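Local structure of BIFUNCTIONAL PROTEIN Proline utilization A (PutA) (Corynebacterium freiburgense, 5UX5) at residues I188-T191 with Q196-P199; N198-D203 with T549-D554; N988-A993 with R1017-A1022. The protein probably converts proline to glutamate in two oxidations, combining an FAD-dependent proline dehydrogenase and an NAD-dependent aldehyde dehydrogenase in one chain, with the intermediate thought to be channelled between them. All coordinates share one frame; numbering follows the deposited sequence.

How the contacts relate
Following the chain from its N terminus, contact 1 closes a short loop within the proline dehydrogenase barrel, folding residues 196-199 back against the residues that follow strand 185-189. Contact 2 starts from the loop that contact 1 folds back, the two sharing Asn198 and Pro199, and then spans nearly 350 residues to the first turn of helix 550-574; it thereby joins the barrel to the aldehyde dehydrogenase part. Their centres are about 14 Å apart. Contact 3 opens only after both have closed, packing helix 984-997 on strand 1015-1018 near the C terminus. Its centre lies about 61 Å from that of contact 1, on the opposite side of the chain's centre. None of the three contacts is enclosed by another.

Contact 1. Residues I188-T191 with Q196-P199; sequences IKAT and QLNP
With chi1 of Thr191 at 70°, its methyl CG2 lies anti to the carbonyl carbon and beside the backbone N, where it meets the side chain of Leu197. The leucine has a chi1 of -147° and a chi2 of 41°, and this combination carries its CD2 branch toward Ala190 and Thr191. One methyl thus does all the touching on the leucine side. Leu197 CD2 is 3.9 Å from Thr191 CG2 and 4.2 Å from Ala190 CB, so it bridges two consecutive residues just after strand 185-189. The threonine and leucine side chains lie roughly perpendicular, and they meet through carbon alone while OG1 takes the other branch of the threonine. The backbones come together to 6.3 Å between Thr191 CA and Leu197 CA. Just before the leucine, Gln196 adopts a left-handed helical backbone conformation, and its own CB points away from residues 188-191.

The patch is small, burying 102 Å² in all, and purely apolar. Helix 202-221 extends it, with Leu209 touching Ala190 and Asn205 touching Leu197. Gln196 NE2 also bonds to Ala747 O, in the aldehyde dehydrogenase part. The bound FAD is about 11 Å from the Thr191 side chain.

Strand 185-189 pairs in parallel with strand 228-232, and helix 202-221 connects them along the chain. The contact therefore lies in the loop that leaves the C-terminal end of a strand in a beta-alpha-beta crossover, the repeating element of the TIM-barrel fold to which proline dehydrogenases belong.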
ATOM      1  N   ILE A 188      16.627 -14.183  17.815  1.00 30.83           N
ATOM      2  CA  ILE A 188      16.652 -13.008  16.952  1.00 30.62           C
ATOM      3  C   ILE A 188      15.839 -13.310  15.689  1.00 42.42           C
ATOM      4  O   ILE A 188      15.612 -14.476  15.340  1.00 29.62           O
ATOM      5  CB  ILE A 188      18.122 -12.633  16.617  1.00 36.09           C
ATOM      6  CG1 ILE A 188      18.215 -11.255  15.937  1.00 41.04           C
ATOM      7  CG2 ILE A 188      18.800 -13.735  15.805  1.00 31.73           C
ATOM      8  CD1 ILE A 188      19.611 -10.810  15.640  1.00 32.45           C
ATOM      9  N   LYS A 189      15.379 -12.246  15.003  1.00 41.81           N
ATOM     10  CA  LYS A 189      14.577 -12.363  13.783  1.00 30.69           C
ATOM     11  C   LYS A 189      15.368 -11.904  12.567  1.00 32.25           C
ATOM     12  O   LYS A 189      16.093 -10.907  12.622  1.00 35.05           O
ATOM     13  CB  LYS A 189      13.306 -11.508  13.828  1.00 39.15           C
ATOM     14  CG  LYS A 189      12.343 -11.834  14.914  1.00 50.44           C
ATOM     15  CD  LYS A 189      10.989 -11.221  14.642  1.00 49.32           C
ATOM     16  CE  LYS A 189      10.856  -9.761  15.015  1.00 47.52           C
ATOM     17  NZ  LYS A 189       9.370  -9.414  15.003  1.00 55.12           N
ATOM     18  N   ALA A 190      15.095 -12.558  11.435  1.00 28.56           N
ATOM     19  CA  ALA A 190      15.671 -12.165  10.158  1.00 28.77           C
ATOM     20  C   ALA A 190      15.465 -10.689   9.887  1.00 38.92           C
ATOM     21  O   ALA A 190      16.386  -9.998   9.428  1.00 42.29           O
ATOM     22  CB  ALA A 190      15.046 -12.980   9.024  1.00 28.36           C
ATOM     23  N   THR A 191      14.268 -10.177  10.169  1.00 34.10           N
ATOM     24  CA  THR A 191      14.048  -8.771   9.869  1.00 30.17           C
ATOM     25  C   THR A 191      14.760  -7.847  10.837  1.00 34.53           C
ATOM     26  O   THR A 191      14.809  -6.644  10.583  1.00 49.24           O
ATOM     27  CB  THR A 191      12.576  -8.446   9.892  1.00 26.85           C
ATOM     28  OG1 THR A 191      12.112  -8.521  11.241  1.00 38.81           O
ATOM     29  CG2 THR A 191      11.867  -9.448   9.102  1.00 27.12           C
ATOM     30  N   GLN A 196      14.380  -3.783   5.843  1.00 42.28           N
ATOM     31  CA  GLN A 196      13.678  -3.662   4.560  1.00 32.66           C
ATOM     32  C   GLN A 196      13.780  -4.938   3.727  1.00 42.38           C
ATOM     33  O   GLN A 196      14.021  -4.895   2.521  1.00 48.58           O
ATOM     34  CB  GLN A 196      14.202  -2.463   3.767  1.00 31.79           C
ATOM     35  CG  GLN A 196      13.919  -1.097   4.406  1.00 39.37           C
ATOM     36  CD  GLN A 196      14.624   0.075   3.714  1.00 41.70           C
ATOM     37  OE1 GLN A 196      15.125  -0.042   2.599  1.00 38.89           O
ATOM     38  NE2 GLN A 196      14.640   1.220   4.380  1.00 52.40           N
ATOM     39  N   LEU A 197      13.614  -6.089   4.381  1.00 44.73           N
ATOM     40  CA  LEU A 197      13.656  -7.380   3.702  1.00 43.00           C
ATOM     41  C   LEU A 197      12.775  -7.395   2.453  1.00 39.77           C
ATOM     42  O   LEU A 197      11.544  -7.327   2.548  1.00 49.85           O
ATOM     43  CB  LEU A 197      13.255  -8.488   4.675  1.00 41.29           C
ATOM     44  CG  LEU A 197      13.908  -9.862   4.531  1.00 41.91           C
ATOM     45  CD1 LEU A 197      15.398  -9.759   4.228  1.00 36.36           C
ATOM     46  CD2 LEU A 197      13.659 -10.670   5.811  1.00 36.03           C
ATOM     47  N   ASN A 198      13.398  -7.442   1.284  1.00 34.61           N
ATOM     48  CA  ASN A 198      12.686  -7.403   0.011  1.00 33.61           C
ATOM     49  C   ASN A 198      11.992  -8.725  -0.304  1.00 42.88           C
ATOM     50  O   ASN A 198      12.671  -9.697  -0.657  1.00 40.26           O
ATOM     51  CB  ASN A 198      13.660  -7.060  -1.097  1.00 32.72           C
ATOM     52  CG  ASN A 198      13.004  -6.987  -2.466  1.00 40.90           C
ATOM     53  OD1 ASN A 198      11.777  -7.164  -2.634  1.00 41.61           O
ATOM     54  ND2 ASN A 198      13.836  -6.700  -3.471  1.00 41.94           N
ATOM     55  N   PRO A 199      10.658  -8.785  -0.280  1.00 40.58           N
ATOM     56  CA  PRO A 199       9.969 -10.076  -0.443  1.00 32.58           C
ATOM     57  C   PRO A 199      10.110 -10.695  -1.813  1.00 35.97           C
ATOM     58  O   PRO A 199       9.659 -11.834  -1.986  1.00 46.81           O
ATOM     59  CB  PRO A 199       8.507  -9.731  -0.174  1.00 31.46           C
ATOM     60  CG  PRO A 199       8.398  -8.306  -0.634  1.00 28.11           C
ATOM     61  CD  PRO A 199       9.722  -7.647  -0.274  1.00 29.15           C
TER

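Contact 2. Residues N198-D203 with T549-D554; sequences NPWDID and TIAEAD
At the junction between the proline dehydrogenase barrel and the aldehyde dehydrogenase part, the indole of Trp200 receives Ile550, the first residue of helix 550-574, on one face in a CH-pi contact. The methyl Ile550 CG2 sits 3.4 Å from the centroid of the six-membered ring of Trp200, only 6° off the ring normal, and so comes almost straight down onto the benzene half of the indole. Trp200 CE2, CZ2 and CH2 are all 3.6 Å from Ile550 CG2. This methyl lies anti to the isoleucine backbone N, while the other branch reaches the same half of the indole through its end, with Ile550 CD1 4.0 Å from Trp200 CE3. The pyrrole half meets the next helix residue, Ala551 CB standing 4.1 Å from Trp200 NE1. Helix 477-484 also packs here, Ala483 touching both Trp200 and Ile550.

Each partner is positioned by its own segment. Asn198 OD1 accepts from Trp200 N at 3.0 Å in a nearly straight bond (170°), although the donor stands well above the carbonyl plane; this Asx turn lies within a type I turn that runs from Asn198 to Asp201. Across the junction Thr549 is the N-cap, its OG1 accepting a more bent bond of 3.3 Å from Glu552 N.

The polar groups thus shape the turn and the helix start, whereas across these two segments the touch is a methyl on a pi face with an alanine methyl beside the pyrrole part. Its strength should therefore come mainly from dispersion and from exclusion of water over the buried tryptophan and isoleucine.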
ATOM      1  N   ASN A 198      13.398  -7.442   1.284  1.00 34.61           N
ATOM      2  CA  ASN A 198      12.686  -7.403   0.011  1.00 33.61           C
ATOM      3  C   ASN A 198      11.992  -8.725  -0.304  1.00 42.88           C
ATOM      4  O   ASN A 198      12.671  -9.697  -0.657  1.00 40.26           O
ATOM      5  CB  ASN A 198      13.660  -7.060  -1.097  1.00 32.72           C
ATOM      6  CG  ASN A 198      13.004  -6.987  -2.466  1.00 40.90           C
ATOM      7  OD1 ASN A 198      11.777  -7.164  -2.634  1.00 41.61           O
ATOM      8  ND2 ASN A 198      13.836  -6.700  -3.471  1.00 41.94           N
ATOM      9  N   PRO A 199      10.658  -8.785  -0.280  1.00 40.58           N
ATOM     10  CA  PRO A 199       9.969 -10.076  -0.443  1.00 32.58           C
ATOM     11  C   PRO A 199      10.110 -10.695  -1.813  1.00 35.97           C
ATOM     12  O   PRO A 199       9.659 -11.834  -1.986  1.00 46.81           O
ATOM     13  CB  PRO A 199       8.507  -9.731  -0.174  1.00 31.46           C
ATOM     14  CG  PRO A 199       8.398  -8.306  -0.634  1.00 28.11           C
ATOM     15  CD  PRO A 199       9.722  -7.647  -0.274  1.00 29.15           C
ATOM     16  N   TRP A 200      10.661  -9.994  -2.802  1.00 28.38           N
ATOM     17  CA  TRP A 200      10.773 -10.569  -4.139  1.00 32.25           C
ATOM     18  C   TRP A 200      12.121 -11.218  -4.406  1.00 39.08           C
ATOM     19  O   TRP A 200      12.287 -11.860  -5.449  1.00 44.08           O
ATOM     20  CB  TRP A 200      10.518  -9.499  -5.208  1.00 27.89           C
ATOM     21  CG  TRP A 200       9.084  -9.048  -5.224  1.00 29.10           C
ATOM     22  CD1 TRP A 200       8.562  -7.982  -4.563  1.00 26.43           C
ATOM     23  CD2 TRP A 200       8.002  -9.659  -5.919  1.00 31.47           C
ATOM     24  NE1 TRP A 200       7.230  -7.880  -4.808  1.00 28.62           N
ATOM     25  CE2 TRP A 200       6.848  -8.901  -5.633  1.00 32.49           C
ATOM     26  CE3 TRP A 200       7.891 -10.772  -6.756  1.00 34.66           C
ATOM     27  CZ2 TRP A 200       5.578  -9.230  -6.139  1.00 30.00           C
ATOM     28  CZ3 TRP A 200       6.632 -11.096  -7.266  1.00 39.04           C
ATOM     29  CH2 TRP A 200       5.491 -10.322  -6.952  1.00 32.77           C
ATOM     30  N   ASP A 201      13.075 -11.088  -3.495  1.00 39.61           N
ATOM     31  CA  ASP A 201      14.433 -11.565  -3.712  1.00 40.38           C
ATOM     32  C   ASP A 201      14.774 -12.535  -2.592  1.00 39.82           C
ATOM     33  O   ASP A 201      15.537 -12.191  -1.688  1.00 43.48           O
ATOM     34  CB  ASP A 201      15.413 -10.394  -3.758  1.00 40.96           C
ATOM     35  CG  ASP A 201      16.835 -10.829  -4.109  1.00 51.21           C
ATOM     36  OD1 ASP A 201      16.971 -11.886  -4.767  1.00 60.05           O
ATOM     37  OD2 ASP A 201      17.811 -10.119  -3.735  1.00 32.17           O
ATOM     38  N   ILE A 202      14.210 -13.747  -2.653  1.00 29.68           N
ATOM     39  CA  ILE A 202      14.474 -14.711  -1.587  1.00 29.79           C
ATOM     40  C   ILE A 202      15.922 -15.192  -1.643  1.00 31.00           C
ATOM     41  O   ILE A 202      16.577 -15.262  -0.604  1.00 31.17           O
ATOM     42  CB  ILE A 202      13.483 -15.897  -1.642  1.00 29.51           C
ATOM     43  CG1 ILE A 202      13.538 -16.669  -0.335  1.00 34.56           C
ATOM     44  CG2 ILE A 202      13.804 -16.867  -2.734  1.00 30.46           C
ATOM     45  CD1 ILE A 202      12.456 -17.686  -0.195  1.00 31.09           C
ATOM     46  N   ASP A 203      16.479 -15.384  -2.856  1.00 32.29           N
ATOM     47  CA  ASP A 203      17.859 -15.862  -3.010  1.00 35.05           C
ATOM     48  C   ASP A 203      18.841 -14.864  -2.420  1.00 38.94           C
ATOM     49  O   ASP A 203      19.769 -15.240  -1.697  1.00 44.98           O
ATOM     50  CB  ASP A 203      18.228 -16.092  -4.488  1.00 34.28           C
ATOM     51  CG  ASP A 203      17.344 -17.123  -5.214  1.00 48.87           C
ATOM     52  OD1 ASP A 203      16.635 -17.927  -4.579  1.00 57.79           O
ATOM     53  OD2 ASP A 203      17.390 -17.143  -6.462  1.00 48.08           O
ATOM     54  N   THR A 549      10.414  -1.574 -10.692  1.00 31.73           N
ATOM     55  CA  THR A 549      10.491  -2.836  -9.967  1.00 27.88           C
ATOM     56  C   THR A 549       9.158  -3.571 -10.044  1.00 32.61           C
ATOM     57  O   THR A 549       8.125  -2.995 -10.383  1.00 39.08           O
ATOM     58  CB  THR A 549      10.860  -2.614  -8.500  1.00 27.60           C
ATOM     59  OG1 THR A 549       9.813  -1.895  -7.820  1.00 27.71           O
ATOM     60  CG2 THR A 549      12.189  -1.857  -8.381  1.00 28.59           C
ATOM     61  N   ILE A 550       9.195  -4.874  -9.763  1.00 34.62           N
ATOM     62  CA  ILE A 550       7.956  -5.632  -9.632  1.00 26.28           C
ATOM     63  C   ILE A 550       7.052  -5.009  -8.574  1.00 35.18           C
ATOM     64  O   ILE A 550       5.822  -4.895  -8.756  1.00 32.02           O
ATOM     65  CB  ILE A 550       8.261  -7.097  -9.307  1.00 36.02           C
ATOM     66  CG1 ILE A 550       9.046  -7.752 -10.427  1.00 39.65           C
ATOM     67  CG2 ILE A 550       6.997  -7.859  -9.119  1.00 38.85           C
ATOM     68  CD1 ILE A 550       9.116  -9.256 -10.253  1.00 38.90           C
ATOM     69  N   ALA A 551       7.636  -4.595  -7.448  1.00 35.25           N
ATOM     70  CA  ALA A 551       6.809  -4.094  -6.363  1.00 24.35           C
ATOM     71  C   ALA A 551       6.033  -2.859  -6.795  1.00 35.30           C
ATOM     72  O   ALA A 551       4.940  -2.595  -6.274  1.00 36.61           O
ATOM     73  CB  ALA A 551       7.659  -3.804  -5.122  1.00 24.53           C
ATOM     74  N   GLU A 552       6.562  -2.111  -7.762  1.00 28.05           N
ATOM     75  CA  GLU A 552       5.886  -0.940  -8.297  1.00 27.91           C
ATOM     76  C   GLU A 552       5.035  -1.278  -9.514  1.00 30.49           C
ATOM     77  O   GLU A 552       3.919  -0.770  -9.657  1.00 40.73           O
ATOM     78  CB  GLU A 552       6.915   0.133  -8.671  1.00 31.07           C
ATOM     79  CG  GLU A 552       7.641   0.763  -7.497  1.00 33.58           C
ATOM     80  CD  GLU A 552       6.797   1.777  -6.754  1.00 42.20           C
ATOM     81  OE1 GLU A 552       5.855   2.327  -7.364  1.00 46.46           O
ATOM     82  OE2 GLU A 552       7.080   2.044  -5.565  1.00 49.08           O
ATOM     83  N   ALA A 553       5.512  -2.166 -10.381  1.00 29.87           N
ATOM     84  CA  ALA A 553       4.765  -2.450 -11.602  1.00 28.63           C
ATOM     85  C   ALA A 553       3.533  -3.332 -11.351  1.00 33.55           C
ATOM     86  O   ALA A 553       2.515  -3.152 -12.022  1.00 31.85           O
ATOM     87  CB  ALA A 553       5.698  -3.083 -12.627  1.00 26.07           C
ATOM     88  N   ASP A 554       3.619  -4.313 -10.428  1.00 31.66           N
ATOM     89  CA  ASP A 554       2.514  -5.253 -10.210  1.00 24.97           C
ATOM     90  C   ASP A 554       1.211  -4.603  -9.752  1.00 23.95           C
ATOM     91  O   ASP A 554       0.157  -4.963 -10.300  1.00 32.96           O
ATOM     92  CB  ASP A 554       2.966  -6.357  -9.253  1.00 30.44           C
ATOM     93  CG  ASP A 554       1.921  -7.471  -9.072  1.00 30.36           C
ATOM     94  OD1 ASP A 554       1.601  -8.186 -10.054  1.00 31.55           O
ATOM     95  OD2 ASP A 554       1.463  -7.669  -7.916  1.00 28.38           O
TER

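Contact 3. Residues N988-A993 with R1017-A1022; sequences NRLKLA and RAIGDA
The guanidinium group of Arg1017 is gripped from several sides: NH1 donates to Ile1040 O and Gly1042 O, while NH2 donates to Pro1043 O and forms a salt bridge with Glu1051. So many acceptors around one buried group should keep its charge well compensated and limit its rotation. The stem of the same arginine serves a different purpose. A bend at chi2 (66°) turns the polar end away from the line of CB and CG, leaving that aliphatic part to meet Leu990 on helix 984-997. Leu990 CD1 lies 3.8 Å from Arg1017 CG and 4.1 Å from Arg1017 CB. The second branch joins in less closely, Leu990 CD2 being 4.1 Å from Arg1017 CG.

Strand 1015-1018 lies between strands 965-980 and 1038-1040, all in parallel pairing, and strand 1000-1003 also pairs in parallel with 965-980. This order, with helix 984-997 laid over the strands, is consistent with a Rossmann-like arrangement in the C-terminal part of the protein.

Just past the strand, Ile1019 presents CG2 to the same leucine methyl, at 3.9 Å from Leu990 CD1. Its chi1 of 69° puts CG2 anti to the carbonyl carbon, beside the backbone N. Leu990 CD1 thus touches alternate residues of the chain, both of whose CB atoms point toward the helix, and Val979 of strand 965-980 touches both Leu990 and Ile1019. Gly1020 N donates to the side-chain OE1 of Gln986, an earlier residue of the helix.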
ATOM      1  N   ASN A 988     -29.764  33.238 -12.145  1.00 51.67           N
ATOM      2  CA  ASN A 988     -30.460  32.857 -10.917  1.00 52.14           C
ATOM      3  C   ASN A 988     -30.313  31.362 -10.645  1.00 45.19           C
ATOM      4  O   ASN A 988     -30.179  30.936  -9.488  1.00 41.60           O
ATOM      5  CB  ASN A 988     -31.934  33.251 -10.999  1.00 55.61           C
ATOM      6  CG  ASN A 988     -32.154  34.752 -10.841  1.00 56.87           C
ATOM      7  OD1 ASN A 988     -31.279  35.483 -10.373  1.00 51.45           O
ATOM      8  ND2 ASN A 988     -33.338  35.213 -11.228  1.00 66.17           N
ATOM      9  N   ARG A 989     -30.332  30.550 -11.702  1.00 33.80           N
ATOM     10  CA  ARG A 989     -30.077  29.130 -11.515  1.00 39.57           C
ATOM     11  C   ARG A 989     -28.713  28.906 -10.875  1.00 38.83           C
ATOM     12  O   ARG A 989     -28.549  27.976 -10.084  1.00 38.77           O
ATOM     13  CB  ARG A 989     -30.161  28.384 -12.849  1.00 36.14           C
ATOM     14  CG  ARG A 989     -30.273  26.892 -12.662  1.00 30.37           C
ATOM     15  CD  ARG A 989     -28.903  26.190 -12.506  1.00 27.09           C
ATOM     16  NE  ARG A 989     -29.084  24.777 -12.203  1.00 26.55           N
ATOM     17  CZ  ARG A 989     -29.205  24.298 -10.972  1.00 26.74           C
ATOM     18  NH1 ARG A 989     -29.137  25.097  -9.927  1.00 27.46           N
ATOM     19  NH2 ARG A 989     -29.404  23.020 -10.791  1.00 28.89           N
ATOM     20  N   LEU A 990     -27.708  29.711 -11.259  1.00 36.09           N
ATOM     21  CA  LEU A 990     -26.401  29.629 -10.613  1.00 32.88           C
ATOM     22  C   LEU A 990     -26.421  30.194  -9.191  1.00 35.78           C
ATOM     23  O   LEU A 990     -25.637  29.758  -8.346  1.00 45.57           O
ATOM     24  CB  LEU A 990     -25.333  30.334 -11.462  1.00 31.99           C
ATOM     25  CG  LEU A 990     -24.996  29.859 -12.893  1.00 28.09           C
ATOM     26  CD1 LEU A 990     -23.760  30.514 -13.388  1.00 28.21           C
ATOM     27  CD2 LEU A 990     -24.848  28.372 -12.998  1.00 27.08           C
ATOM     28  N   LYS A 991     -27.298  31.153  -8.888  1.00 44.49           N
ATOM     29  CA  LYS A 991     -27.362  31.657  -7.515  1.00 48.21           C
ATOM     30  C   LYS A 991     -27.954  30.598  -6.580  1.00 49.85           C
ATOM     31  O   LYS A 991     -27.510  30.452  -5.437  1.00 48.47           O
ATOM     32  CB  LYS A 991     -28.148  32.980  -7.470  1.00 33.43           C
ATOM     33  N   LEU A 992     -28.956  29.851  -7.065  1.00 45.08           N
ATOM     34  CA  LEU A 992     -29.488  28.689  -6.355  1.00 36.40           C
ATOM     35  C   LEU A 992     -28.393  27.695  -5.991  1.00 31.79           C
ATOM     36  O   LEU A 992     -28.344  27.196  -4.863  1.00 37.21           O
ATOM     37  CB  LEU A 992     -30.553  27.988  -7.201  1.00 35.10           C
ATOM     38  CG  LEU A 992     -32.011  28.422  -7.108  1.00 35.78           C
ATOM     39  CD1 LEU A 992     -32.828  27.679  -8.163  1.00 31.34           C
ATOM     40  CD2 LEU A 992     -32.499  28.092  -5.716  1.00 32.72           C
ATOM     41  N   ALA A 993     -27.583  27.304  -6.973  1.00 30.64           N
ATOM     42  CA  ALA A 993     -26.455  26.409  -6.719  1.00 31.70           C
ATOM     43  C   ALA A 993     -25.472  27.021  -5.730  1.00 36.57           C
ATOM     44  O   ALA A 993     -24.975  26.332  -4.833  1.00 47.06           O
ATOM     45  CB  ALA A 993     -25.741  26.074  -8.020  1.00 27.57           C
ATOM     46  N   ARG A1017     -18.123  29.738 -15.894  1.00 31.32           N
ATOM     47  CA  ARG A1017     -19.413  29.245 -16.377  1.00 36.02           C
ATOM     48  C   ARG A1017     -19.975  30.196 -17.430  1.00 35.02           C
ATOM     49  O   ARG A1017     -20.036  31.411 -17.213  1.00 42.46           O
ATOM     50  CB  ARG A1017     -20.414  29.093 -15.232  1.00 41.17           C
ATOM     51  CG  ARG A1017     -21.656  28.280 -15.583  1.00 42.06           C
ATOM     52  CD  ARG A1017     -21.282  26.835 -15.852  1.00 35.60           C
ATOM     53  NE  ARG A1017     -22.435  25.949 -16.056  1.00 30.78           N
ATOM     54  CZ  ARG A1017     -22.952  25.626 -17.240  1.00 27.94           C
ATOM     55  NH1 ARG A1017     -22.449  26.113 -18.365  1.00 24.69           N
ATOM     56  NH2 ARG A1017     -23.988  24.804 -17.298  1.00 29.87           N
ATOM     57  N   ALA A1018     -20.390  29.634 -18.566  1.00 30.12           N
ATOM     58  CA  ALA A1018     -20.972  30.397 -19.660  1.00 27.02           C
ATOM     59  C   ALA A1018     -22.486  30.401 -19.524  1.00 35.01           C
ATOM     60  O   ALA A1018     -23.112  29.339 -19.387  1.00 34.63           O
ATOM     61  CB  ALA A1018     -20.593  29.805 -21.011  1.00 26.65           C
ATOM     62  N   ILE A1019     -23.076  31.596 -19.543  1.00 38.41           N
ATOM     63  CA  ILE A1019     -24.525  31.716 -19.553  1.00 35.09           C
ATOM     64  C   ILE A1019     -24.947  32.566 -20.743  1.00 36.75           C
ATOM     65  O   ILE A1019     -24.230  33.478 -21.169  1.00 41.71           O
ATOM     66  CB  ILE A1019     -25.059  32.300 -18.223  1.00 36.82           C
ATOM     67  CG1 ILE A1019     -24.670  33.772 -18.042  1.00 34.98           C
ATOM     68  CG2 ILE A1019     -24.578  31.471 -17.043  1.00 28.14           C
ATOM     69  CD1 ILE A1019     -25.384  34.415 -16.893  1.00 30.67           C
ATOM     70  N   GLY A1020     -26.130  32.273 -21.278  1.00 39.36           N
ATOM     71  CA  GLY A1020     -26.689  33.074 -22.349  1.00 37.06           C
ATOM     72  C   GLY A1020     -26.501  32.435 -23.713  1.00 45.06           C
ATOM     73  O   GLY A1020     -25.975  31.325 -23.859  1.00 56.96           O
ATOM     74  N   ASP A1021     -26.979  33.165 -24.726  1.00 42.46           N
ATOM     75  CA  ASP A1021     -27.006  32.724 -26.120  1.00 46.33           C
ATOM     76  C   ASP A1021     -25.801  33.178 -26.918  1.00 44.27           C
ATOM     77  O   ASP A1021     -25.633  32.746 -28.065  1.00 43.63           O
ATOM     78  CB  ASP A1021     -28.276  33.214 -26.793  1.00 52.08           C
ATOM     79  CG  ASP A1021     -29.496  32.739 -26.080  1.00 68.10           C
ATOM     80  OD1 ASP A1021     -29.638  31.502 -25.928  1.00 75.95           O
ATOM     81  OD2 ASP A1021     -30.272  33.600 -25.610  1.00 72.96           O
ATOM     82  N   ALA A1022     -25.020  34.086 -26.379  1.00 42.78           N
ATOM     83  CA  ALA A1022     -23.861  34.550 -27.103  1.00 40.45           C
ATOM     84  C   ALA A1022     -22.718  33.534 -26.997  1.00 45.33           C
ATOM     85  O   ALA A1022     -22.649  32.750 -26.041  1.00 49.03           O
ATOM     86  CB  ALA A1022     -23.425  35.895 -26.557  1.00 30.72           C
TER